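Local coordinates for pectate lyase (Paenibacillus sp. 0602, PDB 5GT5), which cleaves polygalacturonate by elimination and probably also partly methylated pectins, in an endo mode and with calcium as likely cofactor, at residues I273-R281 and G320-S328. The protein carries 1 engineered substitution. Residues are numbered along the deposited sequence; the frame is centred on the assembly and turned at random.
Sequences IQDRMPRLR and GITSNGAIS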
ATOM      1  N   ILE A 273     -12.527  27.661  -8.000  1.00  5.45           N
ATOM      2  CA  ILE A 273     -11.671  27.274  -6.894  1.00  5.38           C
ATOM      3  C   ILE A 273     -10.442  28.185  -6.958  1.00  4.81           C
ATOM      4  O   ILE A 273      -9.778  28.252  -7.986  1.00  6.83           O
ATOM      5  CB  ILE A 273     -11.249  25.777  -7.026  1.00  5.95           C
ATOM      6  CG1 ILE A 273     -12.463  24.886  -7.343  1.00  5.87           C
ATOM      7  CG2 ILE A 273     -10.466  25.352  -5.800  1.00  6.11           C
ATOM      8  CD1 ILE A 273     -13.608  24.939  -6.316  1.00  6.62           C
ATOM      9  N   GLN A 274     -10.158  28.889  -5.875  1.00  5.33           N
ATOM     10  CA  GLN A 274      -9.140  29.950  -5.906  1.00  4.24           C
ATOM     11  C   GLN A 274      -7.709  29.462  -5.841  1.00  5.78           C
ATOM     12  O   GLN A 274      -6.793  30.194  -6.195  1.00  7.46           O
ATOM     13  CB  GLN A 274      -9.343  30.902  -4.732  1.00  7.28           C
ATOM     14  CG  GLN A 274     -10.614  31.762  -4.830  1.00  5.64           C
ATOM     15  CD  GLN A 274     -10.677  32.805  -3.724  1.00  7.72           C
ATOM     16  OE1 GLN A 274      -9.671  33.132  -3.074  1.00  8.18           O
ATOM     17  NE2 GLN A 274     -11.875  33.326  -3.495  1.00 10.33           N
ATOM     18  N   ASP A 275      -7.482  28.253  -5.331  1.00  5.50           N
ATOM     19  CA  ASP A 275      -6.126  27.874  -4.901  1.00  5.30           C
ATOM     20  C   ASP A 275      -6.030  26.374  -4.709  1.00  5.62           C
ATOM     21  O   ASP A 275      -7.038  25.693  -4.476  1.00  7.08           O
ATOM     22  CB  ASP A 275      -5.835  28.602  -3.566  1.00  7.98           C
ATOM     23  CG  ASP A 275      -4.359  28.702  -3.200  1.00  9.16           C
ATOM     24  OD1 ASP A 275      -3.451  28.332  -3.994  1.00  7.56           O
ATOM     25  OD2 ASP A 275      -4.112  29.189  -2.069  1.00 10.20           O
ATOM     26  N   ARG A 276      -4.807  25.862  -4.799  1.00  5.58           N
ATOM     27  CA  ARG A 276      -4.457  24.490  -4.407  1.00  5.02           C
ATOM     28  C   ARG A 276      -5.072  23.446  -5.327  1.00  4.25           C
ATOM     29  O   ARG A 276      -5.842  22.576  -4.903  1.00  6.37           O
ATOM     30  CB  ARG A 276      -4.813  24.216  -2.947  1.00  7.44           C
ATOM     31  CG  ARG A 276      -4.301  25.253  -1.959  1.00  7.48           C
ATOM     32  CD  ARG A 276      -4.501  24.694  -0.546  1.00  9.21           C
ATOM     33  NE  ARG A 276      -4.020  25.631   0.475  1.00 10.86           N
ATOM     34  CZ  ARG A 276      -4.270  25.474   1.784  1.00 11.77           C
ATOM     35  NH1 ARG A 276      -5.017  24.478   2.200  1.00 13.24           N
ATOM     36  NH2 ARG A 276      -3.804  26.360   2.655  1.00 21.28           N
ATOM     37  N   MET A 277      -4.682  23.495  -6.595  1.00  5.60           N
ATOM     38  CA  MET A 277      -5.172  22.493  -7.563  1.00  6.00           C
ATOM     39  C   MET A 277      -4.047  21.705  -8.237  1.00  6.81           C
ATOM     40  O   MET A 277      -3.857  21.799  -9.449  1.00  7.09           O
ATOM     41  CB  MET A 277      -6.031  23.182  -8.622  1.00  5.99           C
ATOM     42  CG  MET A 277      -7.373  23.697  -8.051  1.00  8.82           C
ATOM     43  SD  MET A 277      -8.236  24.816  -9.172  1.00  7.06           S
ATOM     44  CE  MET A 277      -7.253  26.286  -8.939  1.00  9.31           C
ATOM     45  N   PRO A 278      -3.271  20.930  -7.452  1.00  6.91           N
ATOM     46  CA  PRO A 278      -3.223  20.793  -5.994  1.00  4.95           C
ATOM     47  C   PRO A 278      -2.168  21.714  -5.405  1.00  6.50           C
ATOM     48  O   PRO A 278      -1.450  22.397  -6.148  1.00  6.81           O
ATOM     49  CB  PRO A 278      -2.801  19.345  -5.816  1.00  7.59           C
ATOM     50  CG  PRO A 278      -1.768  19.176  -6.952  1.00  8.27           C
ATOM     51  CD  PRO A 278      -2.273  20.042  -8.095  1.00  7.14           C
ATOM     52  N   ARG A 279      -2.075  21.758  -4.074  1.00  5.84           N
ATOM     53  CA  ARG A 279      -0.862  22.279  -3.434  1.00  4.95           C
ATOM     54  C   ARG A 279      -0.102  21.099  -2.842  1.00  4.44           C
ATOM     55  O   ARG A 279      -0.585  20.430  -1.921  1.00  6.83           O
ATOM     56  CB  ARG A 279      -1.191  23.265  -2.317  1.00  5.64           C
ATOM     57  CG  ARG A 279       0.069  23.966  -1.770  1.00  7.76           C
ATOM     58  CD  ARG A 279      -0.110  24.324  -0.294  1.00  7.72           C
ATOM     59  NE  ARG A 279       0.916  25.277   0.108  1.00  8.28           N
ATOM     60  CZ  ARG A 279       2.179  24.956   0.358  1.00  8.74           C
ATOM     61  NH1 ARG A 279       2.606  23.689   0.288  1.00  9.54           N
ATOM     62  NH2 ARG A 279       3.014  25.944   0.688  1.00  8.44           N
ATOM     63  N   LEU A 280       1.094  20.852  -3.361  1.00  5.35           N
ATOM     64  CA  LEU A 280       1.898  19.706  -2.935  1.00  4.61           C
ATOM     65  C   LEU A 280       3.144  20.109  -2.164  1.00  5.48           C
ATOM     66  O   LEU A 280       3.813  21.069  -2.529  1.00  6.50           O
ATOM     67  CB  LEU A 280       2.353  18.942  -4.174  1.00  5.80           C
ATOM     68  CG  LEU A 280       3.243  17.718  -3.899  1.00  5.24           C
ATOM     69  CD1 LEU A 280       2.488  16.607  -3.140  1.00  8.98           C
ATOM     70  CD2 LEU A 280       3.730  17.183  -5.248  1.00  8.28           C
ATOM     71  N   ARG A 281       3.480  19.341  -1.122  1.00  5.79           N
ATOM     72  CA  ARG A 281       4.812  19.355  -0.504  1.00  6.52           C
ATOM     73  C   ARG A 281       5.463  17.996  -0.726  1.00  6.27           C
ATOM     74  O   ARG A 281       4.842  16.956  -0.481  1.00  6.11           O
ATOM     75  CB  ARG A 281       4.712  19.548   1.013  1.00  7.12           C
ATOM     76  CG  ARG A 281       4.324  20.918   1.455  1.00  7.74           C
ATOM     77  CD  ARG A 281       4.312  20.990   2.987  1.00  6.87           C
ATOM     78  NE  ARG A 281       4.290  22.371   3.416  1.00  8.99           N
ATOM     79  CZ  ARG A 281       3.214  23.076   3.731  1.00  7.52           C
ATOM     80  NH1 ARG A 281       1.993  22.540   3.698  1.00  8.61           N
ATOM     81  NH2 ARG A 281       3.353  24.345   4.093  1.00 11.15           N
ATOM     82  N   GLY A 320     -10.860  38.737  -0.483  1.00  8.90           N
ATOM     83  CA  GLY A 320     -10.536  38.941  -1.878  1.00 10.90           C
ATOM     84  C   GLY A 320     -10.468  37.637  -2.651  1.00  9.86           C
ATOM     85  O   GLY A 320     -10.992  36.611  -2.190  1.00 11.86           O
ATOM     86  N   ILE A 321      -9.840  37.688  -3.816  1.00  9.44           N
ATOM     87  CA  ILE A 321      -9.781  36.553  -4.738  1.00  8.33           C
ATOM     88  C   ILE A 321      -8.338  36.128  -4.948  1.00  6.93           C
ATOM     89  O   ILE A 321      -7.561  36.838  -5.573  1.00 10.91           O
ATOM     90  CB  ILE A 321     -10.421  36.928  -6.072  1.00  7.87           C
ATOM     91  CG1 ILE A 321     -11.876  37.358  -5.873  1.00 10.45           C
ATOM     92  CG2 ILE A 321     -10.331  35.789  -7.088  1.00  8.55           C
ATOM     93  CD1 ILE A 321     -12.789  36.250  -5.395  1.00 10.52           C
ATOM     94  N   THR A 322      -7.965  34.966  -4.411  1.00  6.69           N
ATOM     95  CA  THR A 322      -6.678  34.362  -4.752  1.00  7.30           C
ATOM     96  C   THR A 322      -6.880  33.721  -6.104  1.00  6.48           C
ATOM     97  O   THR A 322      -7.993  33.276  -6.424  1.00  7.42           O
ATOM     98  CB  THR A 322      -6.292  33.350  -3.680  1.00  8.14           C
ATOM     99  OG1 THR A 322      -6.080  34.096  -2.470  1.00 12.48           O
ATOM    100  CG2 THR A 322      -5.009  32.573  -4.028  1.00  8.69           C
ATOM    101  N   SER A 323      -5.840  33.743  -6.935  1.00  8.29           N
ATOM    102  CA  SER A 323      -5.955  33.273  -8.323  1.00  6.78           C
ATOM    103  C   SER A 323      -4.782  32.396  -8.684  1.00  7.62           C
ATOM    104  O   SER A 323      -3.942  32.756  -9.512  1.00  7.00           O
ATOM    105  CB  SER A 323      -6.069  34.487  -9.260  1.00  7.87           C
ATOM    106  OG  SER A 323      -6.509  34.115 -10.554  1.00  9.78           O
ATOM    107  N   ASN A 324      -4.719  31.246  -8.012  1.00  6.83           N
ATOM    108  CA  ASN A 324      -3.665  30.277  -8.207  1.00  6.00           C
ATOM    109  C   ASN A 324      -4.190  29.025  -8.868  1.00  6.10           C
ATOM    110  O   ASN A 324      -5.386  28.768  -8.856  1.00  8.81           O
ATOM    111  CB  ASN A 324      -3.029  29.874  -6.877  1.00  7.55           C
ATOM    112  CG  ASN A 324      -2.235  30.998  -6.217  1.00  9.86           C
ATOM    113  OD1 ASN A 324      -1.886  32.015  -6.846  1.00  9.29           O
ATOM    114  ND2 ASN A 324      -1.946  30.809  -4.915  1.00  8.71           N
ATOM    115  N   GLY A 325      -3.298  28.235  -9.421  1.00  6.42           N
ATOM    116  CA  GLY A 325      -3.645  26.958 -10.028  1.00  4.62           C
ATOM    117  C   GLY A 325      -2.967  25.799  -9.313  1.00  6.11           C
ATOM    118  O   GLY A 325      -3.360  25.428  -8.195  1.00  8.81           O
ATOM    119  N   ALA A 326      -1.951  25.219  -9.947  1.00  5.60           N
ATOM    120  CA  ALA A 326      -1.176  24.113  -9.372  1.00  5.23           C
ATOM    121  C   ALA A 326       0.074  24.673  -8.698  1.00  6.42           C
ATOM    122  O   ALA A 326       0.710  25.624  -9.207  1.00  6.42           O
ATOM    123  CB  ALA A 326      -0.777  23.123 -10.495  1.00  6.60           C
ATOM    124  N   ILE A 327       0.426  24.111  -7.544  1.00  6.56           N
ATOM    125  CA  ILE A 327       1.533  24.622  -6.734  1.00  7.02           C
ATOM    126  C   ILE A 327       2.383  23.444  -6.267  1.00  6.05           C
ATOM    127  O   ILE A 327       1.877  22.534  -5.599  1.00  6.79           O
ATOM    128  CB  ILE A 327       1.002  25.370  -5.486  1.00  6.43           C
ATOM    129  CG1 ILE A 327       0.039  26.487  -5.894  1.00  7.43           C
ATOM    130  CG2 ILE A 327       2.177  26.013  -4.736  1.00  7.46           C
ATOM    131  CD1 ILE A 327      -1.419  26.174  -5.651  1.00 15.61           C
ATOM    132  N   SER A 328       3.669  23.456  -6.604  1.00  5.80           N
ATOM    133  CA  SER A 328       4.609  22.450  -6.135  1.00  5.57           C
ATOM    134  C   SER A 328       5.609  23.120  -5.209  1.00  7.64           C
ATOM    135  O   SER A 328       6.204  24.140  -5.579  1.00  7.46           O
ATOM    136  CB  SER A 328       5.386  21.849  -7.308  1.00  6.90           C
ATOM    137  OG  SER A 328       6.187  20.767  -6.825  1.00  7.16           O
TER
HETATM  138  O   HOH W   1      -7.970  30.039  -9.274  1.00  8.27           O
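Strands 279-281 and 324-328 run parallel, their axes 4.9 Å apart at closest and 8° from alignment, with Ile327 N hydrogen-bonded to Pro278 O at 2.9 Å and Ile327 O receiving Leu280 N. The pairing extends back into the preceding loop, where Met277 N donates to Gly325 O and Asn324 N to Gln274 O. Beside the Asn324 N bond, the side chains of Asp275 and Asn324 lie side by side, pointing the same way. OD1 of Asp275, swung there by a chi1 of -161° that sets CG opposite the backbone N, accepts from Asn324 ND2 at 3.0 Å; the donor stands above the carboxylate, whereas OD1 lies in the amide plane. Ile327 CD1 packs 3.4 Å from the same OD1. Such stacking of parallel strands from successive coils is the signature of the right-handed parallel beta-helix of polysaccharide lyase family 1, and strands 248-249 and 346-349 flank this pair. Between Asp275 and Met277, Arg276, probably the active-site residue, has its CB turned away from 320-328, and its side chain lies about 5 Å from those of Asp174 and Asp178, likely calcium ligands. At the loop end, Gln274 crosses Thr322 nearly at right angles, and its OE1 takes Thr322 N at 2.8 Å from above the amide plane. Lys244 also donates to OE1, and NE2 is hydrogen-bonded to Ser242 OG. A leucine in place of Gln274 would probably leave Thr322 N without its acceptor and strip Lys244 and Ser242 of a shared partner. One water bridges Ile273 O and Asn324 O.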